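Long-range contacts in putative carboxylesterase (Lactobacillus plantarum WCFS1, PDB 3BJR), which probably hydrolyses carboxylic esters, as an alpha/beta-hydrolase related to feruloyl esterases, although its natural substrate is not established: residues A[137-142]-A[165-170]; A[55-60]-A[86-91]; A[48-53]-A[80-85]; A[213-218]-A[242-247]; A[143-148]-A[204-209]. All blocks are in the same frame, centred on the assembly; numbering follows the deposited sequence.

Interaction 1: residues A[137-142]-A[165-170]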
# COMPACT_ATOMS: atom_id res chain seq x y z
N ILE A 137 -13.67 14.10 -0.55
CA ILE A 137 -13.57 15.55 -0.68
C ILE A 137 -12.17 15.96 -1.08
O ILE A 137 -12.00 16.73 -2.00
CB ILE A 137 -13.91 16.28 0.65
CG1 ILE A 137 -15.41 16.11 1.02
CG2 ILE A 137 -13.50 17.76 0.54
CD1 ILE A 137 -15.73 16.40 2.51
N VAL A 138 -11.17 15.44 -0.36
CA VAL A 138 -9.77 15.76 -0.65
C VAL A 138 -9.29 15.20 -2.01
O VAL A 138 -8.56 15.90 -2.77
CB VAL A 138 -8.85 15.36 0.55
CG1 VAL A 138 -7.38 15.48 0.20
CG2 VAL A 138 -9.18 16.26 1.82
N ALA A 139 -9.71 13.98 -2.35
CA ALA A 139 -9.38 13.36 -3.66
C ALA A 139 -9.90 14.25 -4.83
O ALA A 139 -9.23 14.45 -5.84
CB ALA A 139 -9.97 11.96 -3.74
N LEU A 140 -11.10 14.76 -4.66
CA LEU A 140 -11.69 15.62 -5.64
C LEU A 140 -11.08 17.00 -5.63
O LEU A 140 -11.02 17.63 -6.67
CB LEU A 140 -13.20 15.74 -5.44
CG LEU A 140 -14.08 14.54 -5.75
CD1 LEU A 140 -15.49 14.88 -5.23
CD2 LEU A 140 -14.13 14.16 -7.29
N TYR A 141 -10.65 17.48 -4.46
CA TYR A 141 -9.93 18.74 -4.39
C TYR A 141 -8.62 18.65 -5.22
O TYR A 141 -8.26 19.57 -5.96
CB TYR A 141 -9.64 19.12 -2.92
CG TYR A 141 -9.14 20.52 -2.83
CD1 TYR A 141 -10.03 21.60 -2.92
CD2 TYR A 141 -7.78 20.79 -2.71
CE1 TYR A 141 -9.57 22.92 -2.87
CE2 TYR A 141 -7.33 22.10 -2.69
CZ TYR A 141 -8.22 23.15 -2.78
OH TYR A 141 -7.75 24.42 -2.73
N ASN A 142 -7.92 17.51 -5.11
CA ASN A 142 -6.67 17.33 -5.81
C ASN A 142 -6.87 17.35 -7.32
O ASN A 142 -5.97 17.72 -8.06
CB ASN A 142 -6.01 16.00 -5.41
CG ASN A 142 -4.53 15.99 -5.67
OD1 ASN A 142 -3.94 17.05 -5.87
ND2 ASN A 142 -3.90 14.82 -5.64
N VAL A 165 -1.51 15.92 -0.89
CA VAL A 165 -2.76 15.51 -0.23
C VAL A 165 -2.53 14.14 0.47
O VAL A 165 -1.69 13.36 0.09
CB VAL A 165 -4.03 15.49 -1.13
CG1 VAL A 165 -4.23 16.90 -1.75
CG2 VAL A 165 -3.96 14.41 -2.18
N VAL A 166 -3.24 13.93 1.57
CA VAL A 166 -3.25 12.74 2.33
C VAL A 166 -4.69 12.25 2.38
O VAL A 166 -5.60 13.04 2.64
CB VAL A 166 -2.76 13.02 3.73
CG1 VAL A 166 -3.06 11.86 4.63
CG2 VAL A 166 -1.24 13.42 3.73
N LEU A 167 -4.90 10.95 2.12
CA LEU A 167 -6.23 10.29 2.17
C LEU A 167 -6.13 9.11 3.13
O LEU A 167 -5.29 8.25 2.92
CB LEU A 167 -6.65 9.78 0.78
CG LEU A 167 -6.58 10.73 -0.43
CD1 LEU A 167 -6.99 9.94 -1.71
CD2 LEU A 167 -7.45 11.92 -0.22
N GLY A 168 -6.95 9.11 4.18
CA GLY A 168 -7.02 8.03 5.21
C GLY A 168 -8.41 7.44 5.26
O GLY A 168 -9.40 8.14 5.52
N TYR A 169 -8.50 6.15 5.00
CA TYR A 169 -9.76 5.41 4.93
C TYR A 169 -10.81 6.13 4.10
O TYR A 169 -11.92 6.34 4.56
CB TYR A 169 -10.29 5.09 6.33
CG TYR A 169 -9.22 4.48 7.19
CD1 TYR A 169 -8.76 3.21 6.96
CD2 TYR A 169 -8.61 5.21 8.21
CE1 TYR A 169 -7.74 2.67 7.71
CE2 TYR A 169 -7.60 4.67 9.00
CZ TYR A 169 -7.15 3.39 8.73
OH TYR A 169 -6.13 2.81 9.49
N PRO A 170 -10.47 6.48 2.86
CA PRO A 170 -11.45 7.22 2.08
C PRO A 170 -12.72 6.42 1.83
O PRO A 170 -12.64 5.24 1.56
CB PRO A 170 -10.73 7.52 0.76
CG PRO A 170 -9.41 6.84 0.81
CD PRO A 170 -9.24 6.19 2.11

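Interaction 2: residues A[55-60]-A[86-91]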
# COMPACT_ATOMS: atom_id res chain seq x y z
N ILE A 55 -7.14 19.04 8.34
CA ILE A 55 -7.87 17.78 8.52
C ILE A 55 -9.28 17.95 7.97
O ILE A 55 -9.97 18.90 8.35
CB ILE A 55 -7.94 17.38 10.02
CG1 ILE A 55 -6.54 17.23 10.64
CG2 ILE A 55 -8.86 16.06 10.29
CD1 ILE A 55 -5.73 16.06 10.16
N VAL A 56 -9.66 17.12 7.00
CA VAL A 56 -11.04 17.12 6.45
C VAL A 56 -11.65 15.81 7.01
O VAL A 56 -11.33 14.69 6.54
CB VAL A 56 -11.07 17.21 4.93
CG1 VAL A 56 -12.52 17.34 4.45
CG2 VAL A 56 -10.21 18.41 4.46
N PRO A 57 -12.45 15.93 8.08
CA PRO A 57 -12.91 14.72 8.74
C PRO A 57 -14.07 14.00 8.04
O PRO A 57 -14.49 14.39 6.92
CB PRO A 57 -13.33 15.25 10.12
CG PRO A 57 -13.75 16.60 9.86
CD PRO A 57 -12.94 17.14 8.76
N GLY A 58 -14.52 12.91 8.68
CA GLY A 58 -15.61 12.12 8.22
C GLY A 58 -16.89 12.68 8.74
O GLY A 58 -16.97 13.87 9.09
N GLY A 59 -17.89 11.81 8.86
CA GLY A 59 -19.19 12.22 9.38
C GLY A 59 -20.38 11.98 8.49
O GLY A 59 -21.49 12.40 8.84
N SER A 60 -20.17 11.32 7.34
CA SER A 60 -21.25 10.95 6.39
C SER A 60 -22.06 12.13 5.87
O SER A 60 -23.15 11.93 5.36
CB SER A 60 -22.23 9.93 7.03
OG SER A 60 -21.49 8.81 7.41
N LEU A 86 -11.40 21.27 9.34
CA LEU A 86 -12.50 21.90 8.62
C LEU A 86 -13.84 21.29 8.94
O LEU A 86 -14.05 20.12 8.68
CB LEU A 86 -12.25 21.79 7.09
CG LEU A 86 -13.30 22.41 6.15
CD1 LEU A 86 -13.41 23.93 6.33
CD2 LEU A 86 -12.97 22.01 4.74
N GLU A 87 -14.75 22.08 9.51
CA GLU A 87 -16.14 21.71 9.65
C GLU A 87 -16.82 22.22 8.36
O GLU A 87 -17.13 23.38 8.22
CB GLU A 87 -16.77 22.34 10.89
CG GLU A 87 -16.16 21.85 12.18
CD GLU A 87 -16.83 22.47 13.38
OE1 GLU A 87 -18.00 22.11 13.61
OE2 GLU A 87 -16.21 23.28 14.10
N TYR A 88 -16.94 21.33 7.39
CA TYR A 88 -17.54 21.64 6.09
C TYR A 88 -19.06 21.57 6.06
O TYR A 88 -19.70 21.14 7.01
CB TYR A 88 -16.94 20.73 5.02
CG TYR A 88 -16.93 19.22 5.34
CD1 TYR A 88 -18.06 18.42 5.15
CD2 TYR A 88 -15.78 18.60 5.78
CE1 TYR A 88 -18.02 17.06 5.43
CE2 TYR A 88 -15.75 17.24 6.07
CZ TYR A 88 -16.88 16.48 5.91
OH TYR A 88 -16.85 15.14 6.18
N THR A 89 -19.63 22.05 4.95
CA THR A 89 -21.08 22.06 4.73
C THR A 89 -21.65 20.66 4.81
O THR A 89 -21.10 19.71 4.24
CB THR A 89 -21.44 22.67 3.36
OG1 THR A 89 -20.81 23.94 3.28
CG2 THR A 89 -22.95 22.83 3.17
N LEU A 90 -22.77 20.54 5.53
CA LEU A 90 -23.43 19.27 5.74
C LEU A 90 -24.76 19.24 5.00
O LEU A 90 -25.21 20.25 4.47
CB LEU A 90 -23.64 19.05 7.26
CG LEU A 90 -22.40 19.12 8.18
CD1 LEU A 90 -22.80 19.13 9.66
CD2 LEU A 90 -21.48 18.03 7.87
N LEU A 91 -25.39 18.07 4.95
CA LEU A 91 -26.70 17.90 4.30
C LEU A 91 -27.76 18.76 4.93
O LEU A 91 -28.66 19.24 4.25
CB LEU A 91 -27.12 16.44 4.32
CG LEU A 91 -26.34 15.57 3.33
CD1 LEU A 91 -26.21 14.09 3.78
CD2 LEU A 91 -26.98 15.73 1.95

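Interaction 3: residues A[48-53]-A[80-85]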
# COMPACT_ATOMS: atom_id res chain seq x y z
N THR A 48 11.34 31.12 11.61
CA THR A 48 10.94 30.27 10.49
C THR A 48 9.43 29.83 10.44
O THR A 48 8.65 30.04 11.37
CB THR A 48 11.87 29.05 10.34
OG1 THR A 48 11.68 28.16 11.45
CG2 THR A 48 13.34 29.53 10.23
N ASN A 49 9.08 29.20 9.33
CA ASN A 49 7.73 28.86 8.98
C ASN A 49 7.55 27.35 9.00
O ASN A 49 8.46 26.62 8.65
CB ASN A 49 7.46 29.40 7.56
CG ASN A 49 6.99 30.88 7.53
OD1 ASN A 49 6.83 31.54 8.57
ND2 ASN A 49 6.73 31.38 6.31
N LEU A 50 6.36 26.90 9.36
CA LEU A 50 6.06 25.48 9.49
C LEU A 50 5.10 24.95 8.45
O LEU A 50 4.27 25.68 7.96
CB LEU A 50 5.44 25.20 10.88
CG LEU A 50 6.27 25.49 12.14
CD1 LEU A 50 5.43 25.17 13.33
CD2 LEU A 50 7.56 24.67 12.13
N PRO A 51 5.16 23.65 8.16
CA PRO A 51 4.16 23.06 7.27
C PRO A 51 2.82 23.08 7.99
O PRO A 51 2.77 23.19 9.21
CB PRO A 51 4.64 21.63 7.07
CG PRO A 51 5.56 21.35 8.22
CD PRO A 51 6.13 22.66 8.66
N ALA A 52 1.74 23.02 7.25
CA ALA A 52 0.41 23.09 7.83
C ALA A 52 -0.44 21.95 7.28
O ALA A 52 -0.36 21.60 6.09
CB ALA A 52 -0.23 24.43 7.55
N ILE A 53 -1.24 21.33 8.16
CA ILE A 53 -2.17 20.27 7.79
C ILE A 53 -3.59 20.81 7.97
O ILE A 53 -3.87 21.47 8.95
CB ILE A 53 -2.01 19.00 8.70
CG1 ILE A 53 -0.68 18.32 8.43
CG2 ILE A 53 -3.08 17.94 8.32
CD1 ILE A 53 -0.69 17.50 7.09
N GLY A 80 5.43 18.88 14.50
CA GLY A 80 5.88 20.09 13.81
C GLY A 80 5.01 20.73 12.75
O GLY A 80 5.53 21.37 11.87
N TYR A 81 3.70 20.53 12.83
CA TYR A 81 2.79 21.10 11.88
C TYR A 81 1.90 22.08 12.56
O TYR A 81 1.62 21.94 13.73
CB TYR A 81 1.91 20.01 11.25
CG TYR A 81 2.67 19.13 10.28
CD1 TYR A 81 3.46 18.10 10.74
CD2 TYR A 81 2.60 19.35 8.92
CE1 TYR A 81 4.17 17.30 9.86
CE2 TYR A 81 3.31 18.55 8.05
CZ TYR A 81 4.11 17.54 8.54
OH TYR A 81 4.84 16.72 7.69
N GLN A 82 1.51 23.12 11.84
CA GLN A 82 0.40 23.96 12.29
C GLN A 82 -0.76 23.08 11.83
O GLN A 82 -0.77 22.59 10.71
CB GLN A 82 0.40 25.33 11.60
CG GLN A 82 1.64 26.24 11.83
CD GLN A 82 1.85 26.72 13.25
OE1 GLN A 82 1.80 25.94 14.17
NE2 GLN A 82 2.11 28.01 13.42
N ALA A 83 -1.74 22.82 12.68
CA ALA A 83 -2.81 21.88 12.30
C ALA A 83 -4.18 22.49 12.37
O ALA A 83 -4.50 23.15 13.35
CB ALA A 83 -2.73 20.66 13.17
N PHE A 84 -4.99 22.30 11.32
CA PHE A 84 -6.35 22.83 11.30
C PHE A 84 -7.35 21.71 11.05
O PHE A 84 -7.00 20.63 10.56
CB PHE A 84 -6.51 23.81 10.14
CG PHE A 84 -5.67 25.05 10.24
CD1 PHE A 84 -4.31 25.01 9.98
CD2 PHE A 84 -6.25 26.27 10.57
CE1 PHE A 84 -3.56 26.16 10.09
CE2 PHE A 84 -5.50 27.41 10.67
CZ PHE A 84 -4.15 27.36 10.44
N TYR A 85 -8.61 21.95 11.41
CA TYR A 85 -9.67 21.04 10.98
C TYR A 85 -10.80 21.84 10.39
O TYR A 85 -11.07 22.95 10.81
CB TYR A 85 -10.13 20.04 12.04
CG TYR A 85 -10.84 20.52 13.26
CD1 TYR A 85 -12.18 20.85 13.21
CD2 TYR A 85 -10.22 20.53 14.48
CE1 TYR A 85 -12.87 21.20 14.32
CE2 TYR A 85 -10.93 20.90 15.63
CZ TYR A 85 -12.25 21.23 15.54
OH TYR A 85 -12.96 21.62 16.68

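Interaction 4: residues A[213-218]-A[242-247]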
# COMPACT_ATOMS: atom_id res chain seq x y z
N THR A 213 -8.11 0.40 4.61
CA THR A 213 -8.23 -0.97 5.10
C THR A 213 -8.59 -1.94 3.96
O THR A 213 -9.38 -1.60 3.04
CB THR A 213 -9.22 -1.05 6.28
OG1 THR A 213 -9.23 -2.39 6.77
CG2 THR A 213 -10.65 -0.59 5.87
N ALA A 214 -7.97 -3.14 3.97
CA ALA A 214 -8.19 -4.14 2.95
C ALA A 214 -9.39 -5.06 3.24
O ALA A 214 -9.99 -5.59 2.30
CB ALA A 214 -6.92 -5.03 2.81
N ASP A 215 -9.77 -5.18 4.51
CA ASP A 215 -10.67 -6.24 4.92
C ASP A 215 -11.99 -5.78 5.52
O ASP A 215 -12.51 -6.40 6.44
CB ASP A 215 -9.93 -7.20 5.87
CG ASP A 215 -9.51 -6.55 7.18
OD1 ASP A 215 -9.10 -5.37 7.17
OD2 ASP A 215 -9.57 -7.23 8.24
N ASP A 216 -12.52 -4.67 5.02
CA ASP A 216 -13.86 -4.27 5.42
C ASP A 216 -14.76 -4.98 4.41
O ASP A 216 -14.83 -4.57 3.26
CB ASP A 216 -14.06 -2.77 5.36
CG ASP A 216 -15.47 -2.35 5.80
OD1 ASP A 216 -16.40 -3.20 5.76
OD2 ASP A 216 -15.66 -1.20 6.18
N PRO A 217 -15.49 -6.02 4.84
CA PRO A 217 -16.29 -6.72 3.82
C PRO A 217 -17.39 -5.86 3.18
O PRO A 217 -17.84 -6.18 2.09
CB PRO A 217 -16.91 -7.89 4.59
CG PRO A 217 -16.89 -7.48 6.04
CD PRO A 217 -15.67 -6.59 6.19
N ILE A 218 -17.77 -4.75 3.81
CA ILE A 218 -18.84 -3.86 3.32
C ILE A 218 -18.28 -2.83 2.37
O ILE A 218 -18.99 -2.37 1.50
CB ILE A 218 -19.67 -3.24 4.56
CG1 ILE A 218 -20.48 -4.37 5.19
CG2 ILE A 218 -20.69 -2.18 4.21
CD1 ILE A 218 -21.27 -5.17 4.10
N VAL A 242 -2.50 -0.31 1.91
CA VAL A 242 -3.78 -1.00 2.17
C VAL A 242 -3.48 -2.03 3.28
O VAL A 242 -2.87 -3.06 3.04
CB VAL A 242 -4.40 -1.65 0.91
CG1 VAL A 242 -5.84 -2.07 1.17
CG2 VAL A 242 -4.42 -0.68 -0.23
N PHE A 243 -3.88 -1.69 4.50
CA PHE A 243 -3.62 -2.52 5.66
C PHE A 243 -4.79 -3.43 6.00
O PHE A 243 -5.94 -3.08 5.74
CB PHE A 243 -3.48 -1.64 6.92
CG PHE A 243 -2.27 -0.74 6.99
CD1 PHE A 243 -1.12 -1.19 7.62
CD2 PHE A 243 -2.33 0.56 6.57
CE1 PHE A 243 -0.01 -0.38 7.76
CE2 PHE A 243 -1.25 1.39 6.73
CZ PHE A 243 -0.06 0.89 7.30
N LYS A 244 -4.52 -4.56 6.62
CA LYS A 244 -5.59 -5.36 7.20
C LYS A 244 -5.96 -4.68 8.57
O LYS A 244 -5.48 -5.07 9.64
CB LYS A 244 -5.14 -6.77 7.39
CG LYS A 244 -6.20 -7.71 7.89
CD LYS A 244 -5.59 -9.03 8.24
CE LYS A 244 -6.25 -9.67 9.43
NZ LYS A 244 -5.45 -10.83 9.90
N HIS A 245 -6.84 -3.69 8.50
CA HIS A 245 -7.25 -2.85 9.64
C HIS A 245 -8.71 -2.96 10.10
O HIS A 245 -9.14 -2.22 11.01
CB HIS A 245 -6.96 -1.38 9.28
CG HIS A 245 -5.57 -0.93 9.59
ND1 HIS A 245 -5.17 0.38 9.42
CD2 HIS A 245 -4.50 -1.58 10.12
CE1 HIS A 245 -3.91 0.50 9.77
NE2 HIS A 245 -3.48 -0.67 10.22
N GLY A 246 -9.45 -3.87 9.48
CA GLY A 246 -10.83 -4.13 9.85
C GLY A 246 -11.79 -3.18 9.17
O GLY A 246 -11.41 -2.50 8.22
N PRO A 247 -13.03 -3.13 9.67
CA PRO A 247 -14.04 -2.21 9.13
C PRO A 247 -13.59 -0.76 9.18
O PRO A 247 -12.90 -0.39 10.12
CB PRO A 247 -15.25 -2.41 10.06
CG PRO A 247 -15.04 -3.76 10.70
CD PRO A 247 -13.55 -3.95 10.79

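Interaction 5: residues A[143-148]-A[204-209]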
# COMPACT_ATOMS: atom_id res chain seq x y z
N ASP A 143 -8.07 16.95 -7.74
CA ASP A 143 -8.45 16.92 -9.15
C ASP A 143 -8.92 18.25 -9.72
O ASP A 143 -8.72 18.52 -10.91
CB ASP A 143 -9.65 16.00 -9.37
CG ASP A 143 -9.33 14.48 -9.27
OD1 ASP A 143 -8.22 14.02 -8.86
OD2 ASP A 143 -10.30 13.75 -9.61
N TYR A 144 -9.56 19.07 -8.90
CA TYR A 144 -10.23 20.26 -9.37
C TYR A 144 -9.78 21.62 -8.82
O TYR A 144 -10.38 22.65 -9.15
CB TYR A 144 -11.72 20.13 -9.04
CG TYR A 144 -12.47 19.06 -9.80
CD1 TYR A 144 -12.53 19.07 -11.18
CD2 TYR A 144 -13.17 18.07 -9.13
CE1 TYR A 144 -13.23 18.10 -11.88
CE2 TYR A 144 -13.88 17.10 -9.82
CZ TYR A 144 -13.90 17.11 -11.19
OH TYR A 144 -14.60 16.15 -11.88
N TRP A 145 -8.76 21.64 -7.97
CA TRP A 145 -8.30 22.90 -7.39
C TRP A 145 -7.97 23.99 -8.41
O TRP A 145 -8.36 25.13 -8.19
CB TRP A 145 -7.09 22.69 -6.48
CG TRP A 145 -5.85 22.21 -7.14
CD1 TRP A 145 -5.49 20.92 -7.35
CD2 TRP A 145 -4.77 23.01 -7.64
NE1 TRP A 145 -4.29 20.86 -7.98
CE2 TRP A 145 -3.80 22.13 -8.13
CE3 TRP A 145 -4.52 24.38 -7.69
CZ2 TRP A 145 -2.61 22.57 -8.68
CZ3 TRP A 145 -3.33 24.80 -8.25
CH2 TRP A 145 -2.40 23.91 -8.75
N ALA A 146 -7.26 23.64 -9.50
CA ALA A 146 -6.80 24.60 -10.51
C ALA A 146 -7.84 24.94 -11.53
O ALA A 146 -7.70 25.92 -12.23
CB ALA A 146 -5.57 24.06 -11.24
N THR A 147 -8.89 24.13 -11.59
CA THR A 147 -9.97 24.29 -12.55
C THR A 147 -11.29 24.68 -11.87
O THR A 147 -11.52 25.85 -11.58
CB THR A 147 -10.10 23.02 -13.41
OG1 THR A 147 -10.13 21.86 -12.57
CG2 THR A 147 -8.92 22.93 -14.37
N ARG A 148 -12.13 23.69 -11.55
CA ARG A 148 -13.48 24.00 -11.05
C ARG A 148 -13.51 24.76 -9.71
O ARG A 148 -14.31 25.65 -9.56
CB ARG A 148 -14.40 22.74 -11.03
CG ARG A 148 -14.51 21.92 -12.39
CD ARG A 148 -14.69 22.72 -13.70
NE ARG A 148 -15.95 23.47 -13.85
CZ ARG A 148 -17.00 23.13 -14.62
NH1 ARG A 148 -17.01 22.03 -15.38
NH2 ARG A 148 -18.08 23.92 -14.63
N ASP A 204 -2.45 18.39 -12.99
CA ASP A 204 -2.45 19.30 -11.83
C ASP A 204 -2.63 18.57 -10.49
O ASP A 204 -2.53 19.21 -9.41
CB ASP A 204 -3.52 20.41 -11.98
CG ASP A 204 -3.27 21.32 -13.16
OD1 ASP A 204 -2.09 21.68 -13.40
OD2 ASP A 204 -4.31 21.67 -13.81
N ASN A 205 -2.93 17.27 -10.53
CA ASN A 205 -2.99 16.50 -9.29
C ASN A 205 -1.59 16.52 -8.72
O ASN A 205 -0.59 16.30 -9.42
CB ASN A 205 -3.46 15.04 -9.45
CG ASN A 205 -4.93 14.91 -9.66
OD1 ASN A 205 -5.46 15.43 -10.61
ND2 ASN A 205 -5.60 14.19 -8.79
N GLN A 206 -1.54 16.79 -7.44
CA GLN A 206 -0.34 16.85 -6.63
C GLN A 206 -0.06 15.54 -5.92
O GLN A 206 -0.95 14.70 -5.86
CB GLN A 206 -0.51 18.01 -5.62
CG GLN A 206 -0.73 19.34 -6.35
CD GLN A 206 0.41 19.64 -7.29
OE1 GLN A 206 1.54 19.63 -6.87
NE2 GLN A 206 0.12 19.91 -8.58
N PRO A 207 1.18 15.36 -5.40
CA PRO A 207 1.57 14.13 -4.70
C PRO A 207 0.56 13.70 -3.65
O PRO A 207 0.09 14.53 -2.86
CB PRO A 207 2.90 14.47 -4.08
CG PRO A 207 3.50 15.47 -5.07
CD PRO A 207 2.32 16.29 -5.51
N THR A 208 0.29 12.39 -3.62
CA THR A 208 -0.77 11.83 -2.81
C THR A 208 -0.33 10.64 -1.96
O THR A 208 0.20 9.67 -2.48
CB THR A 208 -1.94 11.42 -3.73
OG1 THR A 208 -2.34 12.55 -4.53
CG2 THR A 208 -3.19 10.88 -2.93
N PHE A 209 -0.62 10.72 -0.67
CA PHE A 209 -0.35 9.64 0.27
C PHE A 209 -1.70 9.07 0.65
O PHE A 209 -2.55 9.77 1.16
CB PHE A 209 0.34 10.14 1.53
CG PHE A 209 0.63 9.08 2.51
CD1 PHE A 209 -0.27 8.72 3.46
CD2 PHE A 209 1.85 8.40 2.46
CE1 PHE A 209 0.02 7.72 4.39
CE2 PHE A 209 2.13 7.41 3.37
CZ PHE A 209 1.23 7.05 4.31

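Interaction 1: residues A[137-142]-A[165-170]
Val138 and Asn142 each swing a group opposite their own backbone N, CG1 of Val138 at chi1 171° and CG of Asn142 at chi1 -158°, and both groups are thereby carried from helix 137-142 onto strand 165-168. Leu167 reaches back from the strand: its CB leaves obliquely to the contact, but CG lies opposite the carbonyl carbon and the extended chain returns both methyls to the helix. CG1 of Val138 is the shared surface. It lies 3.6 Å from CB of Val165 and, at the same distance of 3.6 Å, touches CD2 of Leu167, so that one methyl bridges two residues of the same strand. The CD2 methyl of Leu167 also comes within 3.7 Å of the backbone N of Ala139, while its twin CD1 meets Ala139 CB at 4.1 Å. One turn along the helix, the amide of Asn142 lies against the two methyls of Val165, with ND2 3.5 Å from CG2. OD1 of that amide accepts from the backbone N of Gln206. The helix and strand axes approach to 8.5 Å with their directions 152° apart, the near-antiparallel packing of a helix on a parallel sheet in an alpha/beta-hydrolase. Helix 133-153 follows Ser132, in a sequence consistent with a nucleophile elbow, whose residues Val138 also touches. No hydrogen bond joins helix and strand here: Val165 and Val166 spend their backbone bonds on the flanking strands, which leaves the helix to be held by close packing of aliphatic groups, with the Asn142 amide at one end, in a buried, essentially apolar interface.

Interaction 2: residues A[55-60]-A[86-91]
The hydroxyl of Tyr88 donates to the carbonyl O of Pro57 over 2.6 Å, OH to O, arriving from above the carbonyl plane, while O of Pro57 lies at the edge of the ring. A second bond, from Leu86 N to Ile55 O at 2.9 Å, is nearly straight and closes the parallel pairing of strands 50-56 and 82-87. Pro57 has no N-H to continue it, and its CD instead faces O of Leu86 at 3.2 Å. Beyond this point the chains are tied through Tyr88, whose chi1 of 50° turns the ring toward 55-60. CE2 of the ring packs on Val56 CG1 at 3.6 Å, the two side chains crossing nearly at right angles, and lies 3.9 Å from CD of Pro57. A phenylalanine here would probably leave the Pro57 carbonyl without this donor and the glycine-rich turn after it less firmly placed. Gly59, at phi 123°, has backbone angles that call for glycine; in related hydrolases the loop after this strand commonly contributes to the oxyanion hole. Helix 66-77 packs on Ile55 and Pro57, whereas Val56 and Tyr88 meet helices 100-114 and 133-153, and Val56 pairs its backbone with strand 125-131.

Interaction 3: residues A[48-53]-A[80-85]
Tyr81 leans its ring across Pro51 and Ile53 at the start of two parallel strands. Its CB stands 3.9 Å from the carbonyl O of Pro51, and CG faces Ile53 CG1. Further out, CD2 touches Ile53 CG1 at 3.5 Å, and CE2 is equally close, 3.5 Å, to Pro51 CB, while CZ lies near Pro51 CG. The proline covers one face of the ring in a CH-pi contact, with CG 3.9 Å from the centroid of the Tyr81 ring and displaced toward the rim. At the tip, OH bonds to NH1 of Arg283. The backbones alternate in parallel fashion: Gln82 N donates to Pro51 O at 2.9 Å, Ile53 N to Gln82 O at 2.9 Å, and Phe84 N to Ile53 O at 2.7 Å. Gln82 bends at chi2 (-65°), which lays its amide carbon CD 3.9 Å from Leu50 CD1; its polar end is held by His39 N and Trp119 O. Gly80, at positive phi, leads into the strand. Ala52 and Gln82 look toward the Ile121 side of the sheet, and Ile53 and Ala83 toward helix 66-77, which connects the two strands in a beta-alpha-beta unit. Strand 50-56 pairs on its other edge with 125-131, and 82-87 with 33-38.

Interaction 4: residues A[213-218]-A[242-247]
Thr213 and Phe243 form a parallel bridge at the C-terminal ends of their strands, closed by Ala214 N donating to Phe243 O at 2.7 Å, after which both chains leave the sheet and stay together through side chains. OG1 of Thr213, set opposite the backbone N by chi1 -176°, works in both directions: it donates to Gly246 O at 2.6 Å, in the carbonyl plane on a lone pair, and accepts from His245 N at 3.2 Å by a bent bond of 138°. A valine in its place would probably leave both the Gly246 carbonyl and the His245 N-H without this partner, and the chain at 245-246 less well fixed. Asp215 adds a second grip, its OD1 receiving Gly246 N at 2.8 Å on the syn side of the carboxylate, while OD2 lies 3.4 Å from CG of Lys244. Gly246 suits the place because its phi is positive. Next, Asp216 OD1 accepts from Ile218 N at 2.8 Å, an Asx turn that shapes its own loop, and OD2 accepts from His248 N. Asp216 and His248 follow the last two strands where alpha/beta-hydrolases carry the acid and histidine of the catalytic triad, so this contact probably belongs to the active-site framework. Ala214 CB also packs on Val242 CG1 at 3.6 Å. Strands 208-213 and 238-243 end here, before helices 222-233 and 248-257. Across the dimer interface, Val242 pairs antiparallel with a strand of the second subunit, and Lys244 reaches Asp281 and Asn282 of that subunit.

Interaction 5: residues A[143-148]-A[204-209]
The carbonyl O of Asp204 is gripped by two N-H groups, Trp145 NE1 at 2.8 Å and Gln206 NE2 at 2.9 Å, which arrive from opposite faces of the carbonyl plane. The acceptor lies close to the plane of the indole, at the pyrrole edge, though the bond from NE1 is bent and the carbonyl is met well out of its own plane. Trp145 takes chi1 65°, setting CG between the backbone N and the carbonyl carbon, and this torsion brings the indole round to the loop. Its ring and the amide of Gln206 stand 83° apart, and CZ2 rests 3.8 Å from Gln206 NE2. A second anchor is shorter: Asn205 ND2 donates to Asp143 OD1 at 2.6 Å and almost straight, 170°, on the anti side of the carboxylate. On the far side of the indole from this bond, Ala146 CB lies 3.7 Å from Asp204 OD2. The neighbouring Asn202 helps to place the loop, giving its ND2 to Asp143 O and its N to Asn205 OD1. Within the loop Thr208 OG1 donates to Gln206 O at 2.9 Å, just where strand 208-213 begins. Helix 133-153 has a wide pi-type turn at 145-148, and the contact fastens the helix just before and within that turn to the loop before the strand. Chemically it is a polar clasp, directional and with little apolar packing; the buried carboxylate of Asp143 gains an amide N-H as partner, which would be expected to favour its ionised form.

In the fold
Interaction 1 lies nearest the centre of the chain and is almost wholly apolar; interaction 5, further along the same helix 133-153, is only partly buried and trades aliphatic packing for side-chain hydrogen bonds. Asn142 joins the two. Interactions 2 and 3, both buried, share strands 50-56 and 82-87: the backbone pairing of 3 runs on into 2, where a tyrosine then joins the loops beyond. Val56 and Tyr88 of interaction 2 in turn pack on the helix of interaction 1. Interaction 4, partly buried at the sheet's outer strand and the dimer interface, is held largely by polar bonds between two turns and is linked to interaction 1 through Tyr169 and His245.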